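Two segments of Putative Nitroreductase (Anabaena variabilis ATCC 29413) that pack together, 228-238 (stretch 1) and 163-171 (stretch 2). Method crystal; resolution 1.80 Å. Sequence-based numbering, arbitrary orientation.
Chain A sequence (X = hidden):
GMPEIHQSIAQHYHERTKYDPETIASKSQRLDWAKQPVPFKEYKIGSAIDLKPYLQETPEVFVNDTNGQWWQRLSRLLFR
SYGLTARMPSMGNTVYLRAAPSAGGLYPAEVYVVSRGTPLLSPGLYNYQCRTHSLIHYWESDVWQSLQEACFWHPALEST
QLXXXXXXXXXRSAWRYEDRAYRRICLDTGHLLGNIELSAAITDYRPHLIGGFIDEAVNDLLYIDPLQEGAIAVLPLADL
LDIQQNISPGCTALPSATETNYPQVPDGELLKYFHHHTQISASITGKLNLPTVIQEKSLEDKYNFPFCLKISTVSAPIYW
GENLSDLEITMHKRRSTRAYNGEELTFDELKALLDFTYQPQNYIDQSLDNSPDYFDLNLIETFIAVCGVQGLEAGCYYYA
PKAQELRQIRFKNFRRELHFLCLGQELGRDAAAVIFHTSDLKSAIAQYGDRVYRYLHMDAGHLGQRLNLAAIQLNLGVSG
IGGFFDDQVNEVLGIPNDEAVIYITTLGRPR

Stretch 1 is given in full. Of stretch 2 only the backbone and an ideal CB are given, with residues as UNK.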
# COMPACT_ATOMS: atom_id res chain seq x y z
N GLN A 228 18.45 -7.45 -6.72
CA GLN A 228 17.48 -8.34 -6.11
C GLN A 228 16.49 -7.64 -5.19
O GLN A 228 15.38 -8.14 -4.99
CB GLN A 228 18.19 -9.47 -5.32
CG GLN A 228 19.16 -10.28 -6.19
CD GLN A 228 18.49 -10.88 -7.44
OE1 GLN A 228 17.36 -11.37 -7.36
NE2 GLN A 228 19.18 -10.82 -8.59
N GLU A 229 16.87 -6.48 -4.66
CA GLU A 229 16.05 -5.84 -3.63
C GLU A 229 16.29 -4.36 -3.67
O GLU A 229 17.38 -3.91 -4.01
CB GLU A 229 16.44 -6.42 -2.27
CG GLU A 229 15.58 -6.00 -1.10
CD GLU A 229 16.04 -6.59 0.24
OE1 GLU A 229 16.94 -7.52 0.24
OE2 GLU A 229 15.53 -6.12 1.30
N GLY A 230 15.25 -3.57 -3.43
CA GLY A 230 15.44 -2.12 -3.41
C GLY A 230 14.45 -1.41 -2.52
O GLY A 230 13.27 -1.74 -2.48
N ALA A 231 14.96 -0.43 -1.79
CA ALA A 231 14.15 0.42 -0.94
C ALA A 231 13.12 1.21 -1.76
O ALA A 231 13.46 1.77 -2.80
CB ALA A 231 15.07 1.40 -0.20
N ILE A 232 11.87 1.22 -1.30
CA ILE A 232 10.86 2.04 -1.96
C ILE A 232 10.15 3.04 -1.03
O ILE A 232 9.42 3.91 -1.50
CB ILE A 232 9.88 1.24 -2.86
CG1 ILE A 232 9.22 0.12 -2.08
CG2 ILE A 232 10.65 0.72 -4.11
CD1 ILE A 232 8.18 -0.70 -2.88
N ALA A 233 10.36 2.92 0.28
CA ALA A 233 9.84 3.88 1.23
C ALA A 233 10.73 3.92 2.48
O ALA A 233 11.12 2.88 2.99
CB ALA A 233 8.37 3.58 1.63
N VAL A 234 11.04 5.14 2.92
CA VAL A 234 11.78 5.43 4.14
C VAL A 234 10.78 6.14 5.07
O VAL A 234 10.12 7.09 4.66
CB VAL A 234 13.05 6.26 3.89
CG1 VAL A 234 13.72 6.67 5.23
CG2 VAL A 234 14.06 5.46 2.99
N LEU A 235 10.68 5.66 6.30
CA LEU A 235 9.71 6.19 7.26
C LEU A 235 10.27 6.41 8.66
O LEU A 235 10.20 5.52 9.50
CB LEU A 235 8.44 5.30 7.33
CG LEU A 235 7.70 4.95 6.04
CD1 LEU A 235 8.11 3.61 5.49
CD2 LEU A 235 6.19 4.95 6.28
N PRO A 236 10.82 7.59 8.92
CA PRO A 236 11.13 7.89 10.30
C PRO A 236 9.89 7.73 11.17
O PRO A 236 8.77 8.08 10.75
CB PRO A 236 11.55 9.38 10.28
CG PRO A 236 11.94 9.63 8.90
CD PRO A 236 11.20 8.69 8.02
N LEU A 237 10.09 7.18 12.37
CA LEU A 237 9.02 6.96 13.32
C LEU A 237 9.11 7.98 14.45
O LEU A 237 10.02 7.90 15.28
CB LEU A 237 9.11 5.55 13.88
CG LEU A 237 8.90 4.42 12.88
CD1 LEU A 237 9.00 3.08 13.64
CD2 LEU A 237 7.58 4.54 12.12
N ALA A 238 8.16 8.91 14.47
CA ALA A 238 8.11 9.97 15.48
C ALA A 238 7.32 9.51 16.69
O ALA A 238 6.15 9.14 16.54
CB ALA A 238 7.46 11.23 14.90
N UNK A 163 13.77 4.62 12.27
CA UNK A 163 13.04 4.66 11.02
C UNK A 163 12.81 3.25 10.53
O UNK A 163 13.63 2.34 10.76
CB UNK A 163 13.79 5.49 9.97
N UNK A 164 11.69 3.08 9.88
CA UNK A 164 11.45 1.86 9.13
C UNK A 164 11.88 2.16 7.69
O UNK A 164 11.66 3.26 7.19
CB UNK A 164 9.99 1.41 9.22
N UNK A 165 12.47 1.18 7.03
CA UNK A 165 12.67 1.26 5.60
C UNK A 165 11.99 0.02 5.04
O UNK A 165 12.21 -1.10 5.55
CB UNK A 165 14.15 1.34 5.22
N UNK A 166 11.18 0.21 4.01
CA UNK A 166 10.50 -0.89 3.33
C UNK A 166 11.16 -1.07 1.99
O UNK A 166 11.26 -0.12 1.20
CB UNK A 166 9.00 -0.63 3.18
N UNK A 167 11.63 -2.29 1.75
CA UNK A 167 12.19 -2.64 0.47
C UNK A 167 11.30 -3.69 -0.20
O UNK A 167 10.38 -4.25 0.44
CB UNK A 167 13.62 -3.15 0.63
N UNK A 168 11.60 -3.95 -1.47
CA UNK A 168 10.93 -4.99 -2.28
C UNK A 168 12.00 -5.97 -2.76
O UNK A 168 13.03 -5.53 -3.31
CB UNK A 168 10.17 -4.38 -3.46
N UNK A 169 11.76 -7.27 -2.53
CA UNK A 169 12.61 -8.36 -3.05
C UNK A 169 11.87 -8.77 -4.33
O UNK A 169 10.82 -9.45 -4.30
CB UNK A 169 12.79 -9.52 -2.06
N UNK A 170 12.38 -8.29 -5.45
CA UNK A 170 11.64 -8.35 -6.71
C UNK A 170 11.16 -9.73 -7.12
O UNK A 170 9.99 -9.88 -7.51
CB UNK A 170 12.52 -7.79 -7.83
N UNK A 171 12.05 -10.70 -7.04
CA UNK A 171 11.72 -12.03 -7.51
C UNK A 171 10.57 -12.68 -6.77
O UNK A 171 9.91 -13.57 -7.31
CB UNK A 171 12.96 -12.93 -7.41

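The two segments run antiparallel as neighbouring strands, and their backbone hydrogen bonds fix which positions of the second segment share a face with which residues of the first.

Position 163 sits in a non-hydrogen-bonded pair with Pro-236, the CA atoms 3.8 Å apart. Its ideal CB lies 3.6 Å from both Pro-236 CA and Leu-235 O, so a small side chain fits most easily. It is Ala-163, whose CB rests 3.7 Å from Pro-236 CA.

At 164 the backbone bonds in both directions with Leu-235, and the CB turns to the face of Leu-235, with Leu-237 CD1 4.8 Å from the ideal CB. An aliphatic residue such as Leu, Ile or Val would suit. Ile-164 places CG1 4.0 Å from Leu-237 CD1 and CG2 4.3 Å from Leu-235 CD1.

Position 165 returns to the other face, where the side chains of Val-234 and Ala-231 are purely aliphatic; extended angles (-124/132) favour a beta-branched aliphatic. Ile-165 meets both, with CG1 4.1 Å from Val-234 CG2 and CG2 3.9 Å from Ala-231 CB.

Position 166 lies opposite a beta bulge in the first segment, between Ala-231 and Ala-233. Its N donates to Ala-233 O (2.9 Å), while its O accepts from Ile-232 N (2.9 Å) and, weakly, from Ala-233 N (3.3 Å). The CB is 4.9 Å from Leu-235 CD1, so Val, Ile or Leu would be reasonable. Val-166 brings CG2 to 4.1 Å from Leu-235 CD1.

At 167 the ideal CB is 3.6 Å from Glu-229 OE2, a carboxylate that invites a donor, and Ala-231 is close by. Ser or Thr would answer at short reach. Thr-167, chi1 p, donates from OG1 to Glu-229 OE2 (2.6 Å), while its CG2 packs 3.7 Å from Ala-231 CA.

Position 168 pairs with Gly-230 through two backbone hydrogen bonds. The ideal CB already lies at contact distance, 4.2 Å, from Ile-232 CD1, so a small apolar side chain suffices, though a larger one is not excluded. Ala-168 CB lies 4.2 Å from Ile-232 CD1.

Position 169 faces the aliphatic stem of Glu-229, with CG 4.6 Å from the ideal CB; Val, Ile or Thr could cover it. Val-169 sets CG2 3.7 Å from Glu-229 CD.

The backbone angles at 170 (-55/-47) leave the extended range, and N donates to Gln-228 O (3.0 Å). The CB points sideways, but Gly-230 leaves room for a large, flat group. Phe-170 fills it obliquely: CZ lies 3.7 Å from Gly-230 N, and a CB on that glycine would stand only 3.4 Å from CZ.

At 171 CA-to-CB points toward the first segment, but the ideal CB comes no nearer than 4.7 Å, so many residues would do. The ring of Tyr-171 packs against nothing in the first segment; water 1 links its backbone N (2.9 Å) to Gln-228 O (2.7 Å).

Stretch 2 (163-171) AIIVTAVFY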
# COMPACT_ATOMS: atom_id res chain seq x y z
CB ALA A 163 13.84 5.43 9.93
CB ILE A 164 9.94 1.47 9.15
CG1 ILE A 164 9.64 0.76 10.48
CG2 ILE A 164 9.59 0.49 8.01
CD1 ILE A 164 8.11 0.47 10.73
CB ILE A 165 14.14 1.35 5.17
CG1 ILE A 165 14.81 2.58 5.82
CG2 ILE A 165 14.22 1.36 3.62
CD1 ILE A 165 16.31 2.74 5.46
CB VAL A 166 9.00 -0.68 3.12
CG1 VAL A 166 8.36 -1.94 2.47
CG2 VAL A 166 8.32 -0.38 4.43
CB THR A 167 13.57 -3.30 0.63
OG1 THR A 167 13.41 -4.58 1.26
CG2 THR A 167 14.56 -2.41 1.39
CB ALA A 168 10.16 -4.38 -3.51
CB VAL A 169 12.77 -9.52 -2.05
CG1 VAL A 169 13.61 -10.61 -2.67
CG2 VAL A 169 13.39 -9.02 -0.72
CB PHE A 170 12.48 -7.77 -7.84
CG PHE A 170 13.05 -6.40 -7.52
CD1 PHE A 170 12.21 -5.31 -7.20
CD2 PHE A 170 14.40 -6.21 -7.55
CE1 PHE A 170 12.76 -4.08 -6.92
CE2 PHE A 170 14.94 -4.96 -7.25
CZ PHE A 170 14.11 -3.92 -6.93
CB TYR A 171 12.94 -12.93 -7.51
CG TYR A 171 12.71 -14.24 -8.24
CD1 TYR A 171 12.51 -14.25 -9.62
CD2 TYR A 171 12.70 -15.44 -7.56
CE1 TYR A 171 12.30 -15.42 -10.30
CE2 TYR A 171 12.50 -16.63 -8.25
CZ TYR A 171 12.32 -16.60 -9.61
OH TYR A 171 12.10 -17.76 -10.32
O HOH W 1 14.79 -10.49 -6.22
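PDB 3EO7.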